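Local coordinates for protein D-mannose isomerase (Marinomonas mediterranea, PDB 5X32) that catalyses the reversible isomerisation of D-mannose to D-fructose, and less efficiently that of D-lyxose to D-xylulose, but does not accept D-glucose, at residues T26-E31 with K75-H80; L143-F148 with G154-E159; S317-W322 with M382-E387; N346-H351 with R358-N363. All coordinates share one frame; numbering follows the deposited sequence.

Contact 1: residues T26-E31 with K75-H80; sequences TCIDPE and KHAAVH
The backbones of the loop 26-31 and the helix 75-80 come nearest at I28 and A77, with their CA atoms 7.4 Å apart. This is loop-on-helix packing at the periphery of an (alpha/alpha)6 barrel, the fold of the N-acylglucosamine 2-epimerase family. The loop follows helix 9-23 and passes over one side of helix 72-89.

I28 reaches the helix with both of its branches. The CG1 branch carries I28 CD1 to A77 CB at 3.9 Å. The other methyl, I28 CG2, meets H80 CE1 at 3.8 Å, near the edge of the imidazole. H80 has CG anti to the backbone N (chi1 177°), which brings the ring beside the loop. The carbonyl D29 O lies in the plane of that ring at its edge, with H80 CE1 3.1 Å away. D29 O and H80 NE2 are also near each other, but the angle is too poor for a hydrogen bond.

Around the contact, I28 also touches F34, and A77 packs on F62 of helix 52-69. The D29 carboxylate turns to other partners. Its OD2 forms a salt bridge with R50. Its OD1 closes an Asx turn by accepting from E31 N at 3.1 Å, and this N-H meets D29 OD1 from well above the carboxylate plane, 68° out of it.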
loop_
_atom_site.group_PDB
_atom_site.type_symbol
_atom_site.label_atom_id
_atom_site.label_comp_id
_atom_site.label_asym_id
_atom_site.label_seq_id
_atom_site.Cartn_x
_atom_site.Cartn_y
_atom_site.Cartn_z
ATOM N N THR A 26 3.664 2.886 21.730
ATOM C CA THR A 26 2.266 2.596 22.046
ATOM C C THR A 26 1.667 1.364 21.338
ATOM O O THR A 26 0.844 0.658 21.923
ATOM C CB THR A 26 1.381 3.809 21.698
ATOM O OG1 THR A 26 2.007 4.998 22.189
ATOM C CG2 THR A 26 -0.000 3.682 22.319
ATOM N N CYS A 27 2.056 1.102 20.092
ATOM C CA CYS A 27 1.413 0.024 19.335
ATOM C C CYS A 27 1.861 -1.354 19.799
ATOM O O CYS A 27 1.253 -2.367 19.440
ATOM C CB CYS A 27 1.705 0.161 17.844
ATOM S SG CYS A 27 3.457 0.061 17.525
ATOM N N ILE A 28 2.913 -1.395 20.610
ATOM C CA ILE A 28 3.461 -2.674 21.051
ATOM C C ILE A 28 2.554 -3.314 22.092
ATOM O O ILE A 28 2.277 -2.718 23.132
ATOM C CB ILE A 28 4.856 -2.511 21.654
ATOM C CG1 ILE A 28 5.782 -1.877 20.624
ATOM C CG2 ILE A 28 5.377 -3.857 22.161
ATOM C CD1 ILE A 28 5.967 -2.733 19.402
ATOM N N ASP A 29 2.042 -4.497 21.777
ATOM C CA ASP A 29 1.254 -5.217 22.764
ATOM C C ASP A 29 2.183 -6.201 23.475
ATOM O O ASP A 29 2.655 -7.161 22.868
ATOM C CB ASP A 29 0.058 -5.943 22.133
ATOM C CG ASP A 29 -0.763 -6.714 23.169
ATOM O OD1 ASP A 29 -0.491 -6.538 24.379
ATOM O OD2 ASP A 29 -1.667 -7.500 22.791
ATOM N N PRO A 30 2.442 -5.960 24.764
ATOM C CA PRO A 30 3.404 -6.774 25.523
ATOM C C PRO A 30 3.009 -8.237 25.463
ATOM O O PRO A 30 3.881 -9.095 25.435
ATOM C CB PRO A 30 3.279 -6.210 26.940
ATOM C CG PRO A 30 2.886 -4.770 26.701
ATOM C CD PRO A 30 1.853 -4.906 25.611
ATOM N N GLU A 31 1.702 -8.481 25.344
ATOM C CA GLU A 31 1.128 -9.811 25.115
ATOM C C GLU A 31 1.421 -10.434 23.771
ATOM O O GLU A 31 1.249 -11.626 23.612
ATOM C CB GLU A 31 -0.395 -9.771 25.253
ATOM C CG GLU A 31 -0.890 -9.379 26.604
ATOM C CD GLU A 31 -0.651 -10.485 27.604
ATOM O OE1 GLU A 31 -1.574 -11.312 27.799
ATOM O OE2 GLU A 31 0.467 -10.540 28.174
ATOM N N LYS A 75 14.195 -3.052 15.038
ATOM C CA LYS A 75 14.363 -4.435 14.637
ATOM C C LYS A 75 13.669 -5.345 15.649
ATOM O O LYS A 75 13.063 -6.359 15.267
ATOM C CB LYS A 75 15.837 -4.781 14.511
ATOM C CG LYS A 75 16.120 -6.071 13.769
ATOM C CD LYS A 75 17.525 -6.533 14.113
ATOM C CE LYS A 75 17.806 -7.959 13.698
ATOM N NZ LYS A 75 19.173 -8.327 14.159
ATOM N N HIS A 76 13.721 -4.973 16.929
ATOM C CA HIS A 76 13.015 -5.780 17.920
ATOM C C HIS A 76 11.505 -5.753 17.717
ATOM O O HIS A 76 10.846 -6.788 17.784
ATOM C CB HIS A 76 13.322 -5.316 19.342
ATOM C CG HIS A 76 14.736 -5.558 19.767
ATOM N ND1 HIS A 76 15.278 -4.991 20.904
ATOM C CD2 HIS A 76 15.714 -6.323 19.223
ATOM C CE1 HIS A 76 16.531 -5.387 21.033
ATOM N NE2 HIS A 76 16.821 -6.195 20.026
ATOM N N ALA A 77 10.963 -4.585 17.393
ATOM C CA ALA A 77 9.524 -4.475 17.173
ATOM C C ALA A 77 9.112 -5.218 15.903
ATOM O O ALA A 77 8.030 -5.824 15.854
ATOM C CB ALA A 77 9.101 -3.020 17.111
ATOM N N ALA A 78 9.966 -5.185 14.882
ATOM C CA ALA A 78 9.665 -5.899 13.638
ATOM C C ALA A 78 9.634 -7.400 13.886
ATOM O O ALA A 78 8.761 -8.107 13.375
ATOM C CB ALA A 78 10.680 -5.561 12.541
ATOM N N VAL A 79 10.601 -7.884 14.663
ATOM C CA VAL A 79 10.659 -9.304 15.012
ATOM C C VAL A 79 9.485 -9.722 15.906
ATOM O O VAL A 79 8.885 -10.784 15.711
ATOM C CB VAL A 79 11.999 -9.646 15.686
ATOM C CG1 VAL A 79 11.869 -10.876 16.574
ATOM C CG2 VAL A 79 13.071 -9.842 14.615
ATOM N N HIS A 80 9.165 -8.893 16.888
ATOM C CA HIS A 80 7.972 -9.114 17.684
ATOM C C HIS A 80 6.758 -9.297 16.752
ATOM O O HIS A 80 5.958 -10.243 16.900
ATOM C CB HIS A 80 7.786 -7.943 18.648
ATOM C CG HIS A 80 6.550 -8.030 19.482
ATOM N ND1 HIS A 80 5.916 -6.913 19.986
ATOM C CD2 HIS A 80 5.822 -9.093 19.895
ATOM C CE1 HIS A 80 4.851 -7.282 20.673
ATOM N NE2 HIS A 80 4.773 -8.600 20.637
#

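Contact 2: residues L143-F148 with G154-E159; sequences LLETHF and GLYLDE
The F148 ring meets the strand with its edge: L157 O and E159 CA both lie near the ring plane, and F148 CD1 is 3.6 Å from L157 O. The Y156 ring packs on L144 of the helix and on F148 just after it, and its plane is about 60° from that of W149. The H147 ring has T146 CG2 over the centre of one face, and it also stacks with W164.

The contact joins the end of helix 133-147 to the hairpin of strands 149-150 and 155-160 in an (alpha/alpha)6 barrel. One backbone bond spans the two segments, from L157 N to F148 O at 3.2 Å with an angle of 162° at the hydrogen.

Apolar contacts flank this bond. L157 CD1 lies 3.7 Å from F148 CD1, the two side chains crossing at about a right angle. On the Y156 side, F148 CB approaches Y156 CD1 at 3.8 Å, and L144 CB is 4.0 Å from Y156 CE1. L144 also packs on helix 112-127.

At the far end, E145 forms a salt bridge with R198, to which the Y156 hydroxyl is weakly bonded. E145 OE2 itself stays 3.8 Å from Y156 OH.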
loop_
_atom_site.group_PDB
_atom_site.type_symbol
_atom_site.label_atom_id
_atom_site.label_comp_id
_atom_site.label_asym_id
_atom_site.label_seq_id
_atom_site.Cartn_x
_atom_site.Cartn_y
_atom_site.Cartn_z
ATOM N N LEU A 143 1.739 -21.196 -1.958
ATOM C CA LEU A 143 0.366 -21.240 -1.492
ATOM C C LEU A 143 -0.504 -20.495 -2.489
ATOM O O LEU A 143 -1.598 -20.944 -2.842
ATOM C CB LEU A 143 0.251 -20.621 -0.111
ATOM C CG LEU A 143 -1.169 -20.409 0.404
ATOM C CD1 LEU A 143 -1.900 -21.715 0.597
ATOM C CD2 LEU A 143 -1.119 -19.666 1.723
ATOM N N LEU A 144 0.054 -19.422 -3.037
ATOM C CA LEU A 144 -0.705 -18.552 -3.902
ATOM C C LEU A 144 -0.798 -19.237 -5.246
ATOM O O LEU A 144 -1.891 -19.351 -5.825
ATOM C CB LEU A 144 0.004 -17.198 -3.973
ATOM C CG LEU A 144 -0.460 -16.125 -2.989
ATOM C CD1 LEU A 144 0.609 -15.084 -2.806
ATOM C CD2 LEU A 144 -1.734 -15.475 -3.522
ATOM N N GLU A 145 0.324 -19.827 -5.655
ATOM C CA GLU A 145 0.392 -20.480 -6.956
ATOM C C GLU A 145 -0.645 -21.582 -7.016
ATOM O O GLU A 145 -1.381 -21.726 -8.000
ATOM C CB GLU A 145 1.797 -21.033 -7.219
ATOM C CG GLU A 145 2.183 -21.055 -8.696
ATOM C CD GLU A 145 2.204 -19.669 -9.340
ATOM O OE1 GLU A 145 2.220 -19.602 -10.592
ATOM O OE2 GLU A 145 2.219 -18.644 -8.607
ATOM N N THR A 146 -0.697 -22.345 -5.928
ATOM C CA THR A 146 -1.578 -23.488 -5.812
ATOM C C THR A 146 -3.031 -23.056 -5.757
ATOM O O THR A 146 -3.897 -23.711 -6.332
ATOM C CB THR A 146 -1.251 -24.300 -4.584
ATOM O OG1 THR A 146 0.068 -24.831 -4.717
ATOM C CG2 THR A 146 -2.248 -25.427 -4.411
ATOM N N HIS A 147 -3.316 -21.957 -5.070
ATOM C CA HIS A 147 -4.722 -21.674 -4.812
ATOM C C HIS A 147 -5.277 -20.423 -5.501
ATOM O O HIS A 147 -6.476 -20.353 -5.757
ATOM C CB HIS A 147 -4.958 -21.586 -3.301
ATOM C CG HIS A 147 -4.830 -22.896 -2.580
ATOM N ND1 HIS A 147 -3.773 -23.188 -1.744
ATOM C CD2 HIS A 147 -5.667 -23.958 -2.507
ATOM C CE1 HIS A 147 -3.938 -24.394 -1.228
ATOM N NE2 HIS A 147 -5.082 -24.881 -1.672
ATOM N N PHE A 148 -4.435 -19.433 -5.790
ATOM C CA PHE A 148 -4.945 -18.151 -6.291
ATOM C C PHE A 148 -4.528 -17.860 -7.722
ATOM O O PHE A 148 -5.233 -17.153 -8.445
ATOM C CB PHE A 148 -4.503 -16.990 -5.395
ATOM C CG PHE A 148 -5.131 -17.010 -4.049
ATOM C CD1 PHE A 148 -6.284 -16.283 -3.802
ATOM C CD2 PHE A 148 -4.588 -17.789 -3.028
ATOM C CE1 PHE A 148 -6.883 -16.322 -2.546
ATOM C CE2 PHE A 148 -5.177 -17.836 -1.780
ATOM C CZ PHE A 148 -6.324 -17.103 -1.532
ATOM N N GLY A 154 -3.392 -14.735 -16.220
ATOM C CA GLY A 154 -2.166 -14.099 -15.790
ATOM C C GLY A 154 -2.433 -13.203 -14.603
ATOM O O GLY A 154 -1.706 -12.233 -14.377
ATOM N N LEU A 155 -3.472 -13.535 -13.839
ATOM C CA LEU A 155 -3.849 -12.753 -12.670
ATOM C C LEU A 155 -4.149 -13.652 -11.492
ATOM O O LEU A 155 -4.265 -14.862 -11.646
ATOM C CB LEU A 155 -5.065 -11.883 -12.987
ATOM C CG LEU A 155 -4.755 -10.767 -13.981
ATOM C CD1 LEU A 155 -6.014 -10.080 -14.497
ATOM C CD2 LEU A 155 -3.811 -9.764 -13.311
ATOM N N TYR A 156 -4.296 -13.051 -10.313
ATOM C CA TYR A 156 -4.713 -13.776 -9.119
ATOM C C TYR A 156 -6.172 -13.458 -8.823
ATOM O O TYR A 156 -6.605 -12.305 -8.929
ATOM C CB TYR A 156 -3.864 -13.396 -7.918
ATOM C CG TYR A 156 -2.424 -13.826 -7.960
ATOM C CD1 TYR A 156 -2.039 -15.073 -7.488
ATOM C CD2 TYR A 156 -1.440 -12.973 -8.445
ATOM C CE1 TYR A 156 -0.716 -15.462 -7.500
ATOM C CE2 TYR A 156 -0.113 -13.353 -8.464
ATOM C CZ TYR A 156 0.242 -14.598 -7.989
ATOM O OH TYR A 156 1.563 -14.978 -8.008
ATOM N N LEU A 157 -6.936 -14.477 -8.461
ATOM C CA LEU A 157 -8.288 -14.239 -7.984
ATOM C C LEU A 157 -8.274 -13.644 -6.553
ATOM O O LEU A 157 -7.215 -13.488 -5.931
ATOM C CB LEU A 157 -9.103 -15.524 -8.069
ATOM C CG LEU A 157 -8.650 -16.737 -7.278
ATOM C CD1 LEU A 157 -9.320 -16.748 -5.917
ATOM C CD2 LEU A 157 -9.015 -17.946 -8.067
ATOM N N ASP A 158 -9.440 -13.294 -6.031
ATOM C CA ASP A 158 -9.424 -12.464 -4.853
ATOM C C ASP A 158 -9.479 -13.252 -3.555
ATOM O O ASP A 158 -8.598 -13.099 -2.703
ATOM C CB ASP A 158 -10.576 -11.461 -4.909
ATOM C CG ASP A 158 -10.593 -10.530 -3.708
ATOM O OD1 ASP A 158 -9.500 -10.232 -3.166
ATOM O OD2 ASP A 158 -11.693 -10.084 -3.310
ATOM N N GLU A 159 -10.496 -14.087 -3.390
ATOM C CA GLU A 159 -10.638 -14.783 -2.125
ATOM C C GLU A 159 -11.205 -16.195 -2.249
ATOM O O GLU A 159 -12.052 -16.480 -3.102
ATOM C CB GLU A 159 -11.477 -13.949 -1.155
ATOM C CG GLU A 159 -12.907 -13.752 -1.557
ATOM C CD GLU A 159 -13.782 -13.426 -0.369
ATOM O OE1 GLU A 159 -14.269 -14.370 0.299
ATOM O OE2 GLU A 159 -13.963 -12.222 -0.092
#

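Contact 3: residues S317-W322 with M382-E387; sequences SFAAAW and MGACYE
F318 crosses from helix 311-328 to A384 and C385 on helix 379-390. From CB, the torsion chi1 of 72° places its CG between the backbone N and the carbonyl carbon, and the ring then extends toward the second helix. F318 CE1 meets the methyl A384 CB at 3.4 Å, and the tip, F318 CZ, is 3.5 Å from the same methyl. C385 N lies near the ring plane at the edge, 4.1 Å from F318 CE1. Beyond the tip, C385 SG is 4.3 Å from F318 CZ in a loose apolar contact.

A319 adds a second small contact, with A319 CB 3.9 Å from A384 CB. The alanine pair lets the helices run close. Their axes are 8.9 Å apart and almost parallel, at 12°.

Both probably belong to the inner ring of the (alpha/alpha)6 barrel, with helix 331-347, between them in the chain, in the outer one. H380, a proton donor/acceptor by similarity, is on helix 379-390, its side chain about 6 Å from that of A384. W341 of helix 331-347 meets the F318 ring and touches C385. Helix 249-265 reaches A319 through K257, and helix 9-23 covers C385 with H15 and I16.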
loop_
_atom_site.group_PDB
_atom_site.type_symbol
_atom_site.label_atom_id
_atom_site.label_comp_id
_atom_site.label_asym_id
_atom_site.label_seq_id
_atom_site.Cartn_x
_atom_site.Cartn_y
_atom_site.Cartn_z
ATOM N N SER A 317 0.186 9.351 -4.560
ATOM C CA SER A 317 0.283 10.303 -5.658
ATOM C C SER A 317 1.550 11.145 -5.586
ATOM O O SER A 317 2.137 11.430 -6.632
ATOM C CB SER A 317 -0.942 11.203 -5.722
ATOM O OG SER A 317 -2.082 10.437 -6.073
ATOM N N PHE A 318 2.003 11.559 -4.401
ATOM C CA PHE A 318 3.247 12.329 -4.441
ATOM C C PHE A 318 4.470 11.408 -4.666
ATOM O O PHE A 318 5.506 11.861 -5.179
ATOM C CB PHE A 318 3.424 13.232 -3.195
ATOM C CG PHE A 318 3.749 12.518 -1.907
ATOM C CD1 PHE A 318 4.978 11.907 -1.715
ATOM C CD2 PHE A 318 2.866 12.571 -0.838
ATOM C CE1 PHE A 318 5.291 11.280 -0.500
ATOM C CE2 PHE A 318 3.173 11.976 0.369
ATOM C CZ PHE A 318 4.387 11.319 0.539
ATOM N N ALA A 319 4.368 10.121 -4.323
ATOM C CA ALA A 319 5.450 9.216 -4.719
ATOM C C ALA A 319 5.511 9.090 -6.269
ATOM O O ALA A 319 6.580 9.205 -6.901
ATOM C CB ALA A 319 5.272 7.872 -4.082
ATOM N N ALA A 320 4.342 8.868 -6.864
ATOM C CA ALA A 320 4.244 8.702 -8.293
ATOM C C ALA A 320 4.784 9.963 -8.959
ATOM O O ALA A 320 5.571 9.879 -9.916
ATOM C CB ALA A 320 2.811 8.427 -8.701
ATOM N N ALA A 321 4.382 11.122 -8.434
ATOM C CA ALA A 321 4.812 12.401 -8.996
ATOM C C ALA A 321 6.318 12.537 -8.946
ATOM O O ALA A 321 6.931 13.018 -9.900
ATOM C CB ALA A 321 4.164 13.562 -8.269
ATOM N N TRP A 322 6.920 12.140 -7.820
ATOM C CA TRP A 322 8.365 12.300 -7.701
ATOM C C TRP A 322 9.087 11.433 -8.699
ATOM O O TRP A 322 10.059 11.869 -9.323
ATOM C CB TRP A 322 8.877 11.979 -6.304
ATOM C CG TRP A 322 10.335 12.314 -6.184
ATOM C CD1 TRP A 322 11.378 11.441 -6.168
ATOM C CD2 TRP A 322 10.909 13.627 -6.127
ATOM N NE1 TRP A 322 12.567 12.127 -6.069
ATOM C CE2 TRP A 322 12.304 13.471 -6.045
ATOM C CE3 TRP A 322 10.375 14.918 -6.119
ATOM C CZ2 TRP A 322 13.171 14.554 -5.958
ATOM C CZ3 TRP A 322 11.236 15.990 -6.036
ATOM C CH2 TRP A 322 12.618 15.804 -5.957
ATOM N N MET A 382 4.727 6.535 5.019
ATOM C CA MET A 382 6.145 6.320 5.215
ATOM C C MET A 382 6.771 5.662 4.008
ATOM O O MET A 382 7.859 6.049 3.606
ATOM C CB MET A 382 6.427 5.519 6.478
ATOM C CG MET A 382 6.263 6.345 7.724
ATOM S SD MET A 382 6.710 5.475 9.226
ATOM C CE MET A 382 5.294 4.400 9.413
ATOM N N GLY A 383 6.080 4.701 3.412
ATOM C CA GLY A 383 6.558 4.085 2.187
ATOM C C GLY A 383 6.813 5.107 1.081
ATOM O O GLY A 383 7.876 5.081 0.430
ATOM N N ALA A 384 5.873 6.032 0.891
ATOM C CA ALA A 384 6.030 7.051 -0.152
ATOM C C ALA A 384 7.265 7.890 0.108
ATOM O O ALA A 384 8.087 8.115 -0.818
ATOM C CB ALA A 384 4.781 7.953 -0.241
ATOM N N CYS A 385 7.430 8.305 1.371
ATOM C CA CYS A 385 8.617 9.068 1.730
ATOM C C CYS A 385 9.895 8.262 1.458
ATOM O O CYS A 385 10.848 8.802 0.888
ATOM C CB CYS A 385 8.567 9.482 3.189
ATOM S SG CYS A 385 7.281 10.669 3.614
ATOM N N TYR A 386 9.903 6.978 1.834
ATOM C CA TYR A 386 11.066 6.089 1.655
ATOM C C TYR A 386 11.478 5.972 0.199
ATOM O O TYR A 386 12.686 5.987 -0.124
ATOM C CB TYR A 386 10.777 4.691 2.213
ATOM C CG TYR A 386 10.863 4.563 3.726
ATOM C CD1 TYR A 386 11.900 5.151 4.454
ATOM C CD2 TYR A 386 9.881 3.878 4.429
ATOM C CE1 TYR A 386 11.959 5.026 5.848
ATOM C CE2 TYR A 386 9.923 3.767 5.798
ATOM C CZ TYR A 386 10.961 4.336 6.501
ATOM O OH TYR A 386 10.970 4.196 7.853
ATOM N N GLU A 387 10.489 5.860 -0.687
ATOM C CA GLU A 387 10.847 5.708 -2.078
ATOM C C GLU A 387 11.309 7.018 -2.690
ATOM O O GLU A 387 12.220 6.999 -3.521
ATOM C CB GLU A 387 9.706 5.115 -2.899
ATOM C CG GLU A 387 10.262 4.570 -4.196
ATOM C CD GLU A 387 10.204 3.070 -4.234
ATOM O OE1 GLU A 387 9.734 2.462 -3.244
ATOM O OE2 GLU A 387 10.745 2.493 -5.201
#

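Contact 4: residues N346-H351 with R358-N363; sequences NHMIDH and RILDEN
Apolar packing joins M348 to L360, with M348 SD 3.5 Å from L360 CD1. The bend at chi2 (-57°) turns M348 SD toward the leucine. A second bend at chi3 (-76°) sets where M348 CE points. The same methyl, L360 CD1, also sits 3.6 Å from H347 CB. M348 continues into a hydrophobic patch with F343, W356 and F311.

Contacts between carbon and carbonyl oxygen come next. H347 O borders the isobutyl group of L360 and approaches both of its methyls. M348 CE ends 4.1 Å from R358 O. These are van der Waals contacts, and no hydrogen bond links the two segments.

The chain leaving helix 331-347 of the (alpha/alpha)6 barrel packs here on an edge strand. Strand 359-360 is an outer strand of a three-stranded antiparallel sheet, next to strand 304-310.

Backbone hydrogen bonds flank the contact. M348 bonds with Y357, just before R358, and L360 with K309 of the neighbouring strand.

Side-chain polar bonds gather past the strand. D361 OD1 accepts a weak bond from N363 N at 2.8 Å and another bond from A365 N. D361 OD2 receives a weak, longer bond from N363 ND2 at 3.5 Å.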
loop_
_atom_site.group_PDB
_atom_site.type_symbol
_atom_site.label_atom_id
_atom_site.label_comp_id
_atom_site.label_asym_id
_atom_site.label_seq_id
_atom_site.Cartn_x
_atom_site.Cartn_y
_atom_site.Cartn_z
ATOM N N ASN A 346 -0.854 21.007 5.191
ATOM C CA ASN A 346 -1.900 21.894 5.696
ATOM C C ASN A 346 -3.176 21.181 6.182
ATOM O O ASN A 346 -4.004 21.804 6.833
ATOM C CB ASN A 346 -2.290 22.932 4.616
ATOM C CG ASN A 346 -1.160 23.885 4.297
ATOM O OD1 ASN A 346 -0.338 24.181 5.150
ATOM N ND2 ASN A 346 -1.112 24.367 3.074
ATOM N N HIS A 347 -3.381 19.912 5.836
ATOM C CA HIS A 347 -4.660 19.278 6.194
ATOM C C HIS A 347 -4.645 17.795 6.646
ATOM O O HIS A 347 -5.566 17.354 7.344
ATOM C CB HIS A 347 -5.613 19.415 5.005
ATOM C CG HIS A 347 -5.851 20.835 4.603
ATOM N ND1 HIS A 347 -6.701 21.669 5.294
ATOM C CD2 HIS A 347 -5.321 21.576 3.603
ATOM C CE1 HIS A 347 -6.698 22.860 4.725
ATOM N NE2 HIS A 347 -5.864 22.830 3.701
ATOM N N MET A 348 -3.639 17.021 6.236
ATOM C CA MET A 348 -3.653 15.589 6.484
ATOM C C MET A 348 -2.791 15.217 7.664
ATOM O O MET A 348 -3.000 14.179 8.302
ATOM C CB MET A 348 -3.169 14.802 5.257
ATOM C CG MET A 348 -3.962 15.013 3.983
ATOM S SD MET A 348 -5.701 14.619 4.170
ATOM C CE MET A 348 -5.704 12.860 4.141
ATOM N N ILE A 349 -1.783 16.030 7.925
ATOM C CA ILE A 349 -0.767 15.647 8.887
ATOM C C ILE A 349 -0.968 16.262 10.266
ATOM O O ILE A 349 -0.940 17.476 10.412
ATOM C CB ILE A 349 0.595 16.021 8.335
ATOM C CG1 ILE A 349 0.857 15.167 7.093
ATOM C CG2 ILE A 349 1.665 15.822 9.364
ATOM C CD1 ILE A 349 2.066 15.562 6.304
ATOM N N ASP A 350 -1.146 15.420 11.284
ATOM C CA ASP A 350 -1.340 15.911 12.659
ATOM C C ASP A 350 0.007 16.371 13.207
ATOM O O ASP A 350 0.880 15.554 13.516
ATOM C CB ASP A 350 -1.946 14.825 13.560
ATOM C CG ASP A 350 -2.290 15.329 14.970
ATOM O OD1 ASP A 350 -1.693 16.321 15.429
ATOM O OD2 ASP A 350 -3.174 14.733 15.626
ATOM N N HIS A 351 0.148 17.688 13.326
ATOM C CA HIS A 351 1.401 18.323 13.724
ATOM C C HIS A 351 1.619 18.314 15.220
ATOM O O HIS A 351 2.717 18.612 15.681
ATOM C CB HIS A 351 1.456 19.759 13.201
ATOM C CG HIS A 351 1.526 19.837 11.713
ATOM N ND1 HIS A 351 2.645 19.455 11.005
ATOM C CD2 HIS A 351 0.601 20.198 10.794
ATOM C CE1 HIS A 351 2.414 19.604 9.714
ATOM N NE2 HIS A 351 1.182 20.057 9.559
ATOM N N ARG A 358 -6.637 10.197 8.605
ATOM C CA ARG A 358 -7.008 9.200 7.619
ATOM C C ARG A 358 -7.861 9.808 6.507
ATOM O O ARG A 358 -7.672 9.512 5.323
ATOM C CB ARG A 358 -7.766 8.054 8.288
ATOM C CG ARG A 358 -8.128 6.943 7.352
ATOM C CD ARG A 358 -9.008 5.924 8.020
ATOM N NE ARG A 358 -9.816 5.275 7.002
ATOM C CZ ARG A 358 -11.082 5.585 6.722
ATOM N NH1 ARG A 358 -11.722 6.512 7.420
ATOM N NH2 ARG A 358 -11.718 4.944 5.748
ATOM N N ILE A 359 -8.783 10.682 6.881
ATOM C CA ILE A 359 -9.773 11.126 5.925
ATOM C C ILE A 359 -10.433 12.448 6.285
ATOM O O ILE A 359 -10.865 12.647 7.411
ATOM C CB ILE A 359 -10.847 10.041 5.767
ATOM C CG1 ILE A 359 -11.949 10.489 4.804
ATOM C CG2 ILE A 359 -11.399 9.660 7.124
ATOM C CD1 ILE A 359 -13.107 9.520 4.710
ATOM N N LEU A 360 -10.511 13.346 5.304
ATOM C CA LEU A 360 -11.272 14.596 5.421
ATOM C C LEU A 360 -12.436 14.607 4.457
ATOM O O LEU A 360 -12.461 13.819 3.501
ATOM C CB LEU A 360 -10.381 15.801 5.156
ATOM C CG LEU A 360 -9.040 15.727 5.867
ATOM C CD1 LEU A 360 -8.117 16.820 5.419
ATOM C CD2 LEU A 360 -9.310 15.847 7.347
ATOM N N ASP A 361 -13.417 15.470 4.713
ATOM C CA ASP A 361 -14.518 15.663 3.754
ATOM C C ASP A 361 -14.131 16.663 2.644
ATOM O O ASP A 361 -13.008 17.195 2.646
ATOM C CB ASP A 361 -15.791 16.122 4.486
ATOM C CG ASP A 361 -15.655 17.516 5.138
ATOM O OD1 ASP A 361 -14.649 18.232 4.892
ATOM O OD2 ASP A 361 -16.566 17.885 5.922
ATOM N N GLU A 362 -15.069 16.931 1.729
ATOM C CA GLU A 362 -14.986 18.055 0.769
ATOM C C GLU A 362 -14.240 19.276 1.269
ATOM O O GLU A 362 -13.393 19.826 0.568
ATOM C CB GLU A 362 -16.381 18.501 0.348
ATOM C CG GLU A 362 -16.989 17.595 -0.673
ATOM C CD GLU A 362 -18.418 17.947 -1.042
ATOM O OE1 GLU A 362 -19.182 18.382 -0.152
ATOM O OE2 GLU A 362 -18.776 17.782 -2.234
ATOM N N ASN A 363 -14.570 19.686 2.490
ATOM C CA ASN A 363 -14.143 20.969 3.017
ATOM C C ASN A 363 -12.909 20.861 3.885
ATOM O O ASN A 363 -12.579 21.789 4.617
ATOM C CB ASN A 363 -15.294 21.591 3.791
ATOM C CG ASN A 363 -16.639 21.311 3.135
ATOM O OD1 ASN A 363 -16.948 21.835 2.053
ATOM N ND2 ASN A 363 -17.436 20.451 3.770
#

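Overall arrangement
Contact 3 is the core contact: all its touching residues are buried, its centre about 11 Å from that of the chain. Contacts 1, 2 and 4 are partly buried, with centres about 19 to 21 Å out. Contacts 3 and 4 are neighbours, their centres about 18 Å apart. W341 and F343 of helix 331-347 line them in turn. Contact 2 lies across the chain centre from both. Helix against helix gives purely apolar packing in contact 3. Contacts 2 and 4 each join the chain leaving a helix to a strand, but only contact 2 has a hydrogen bond between its segments. Contact 1 sets a loop isoleucine on helix alanine and histidine, with a carbonyl at the imidazole edge.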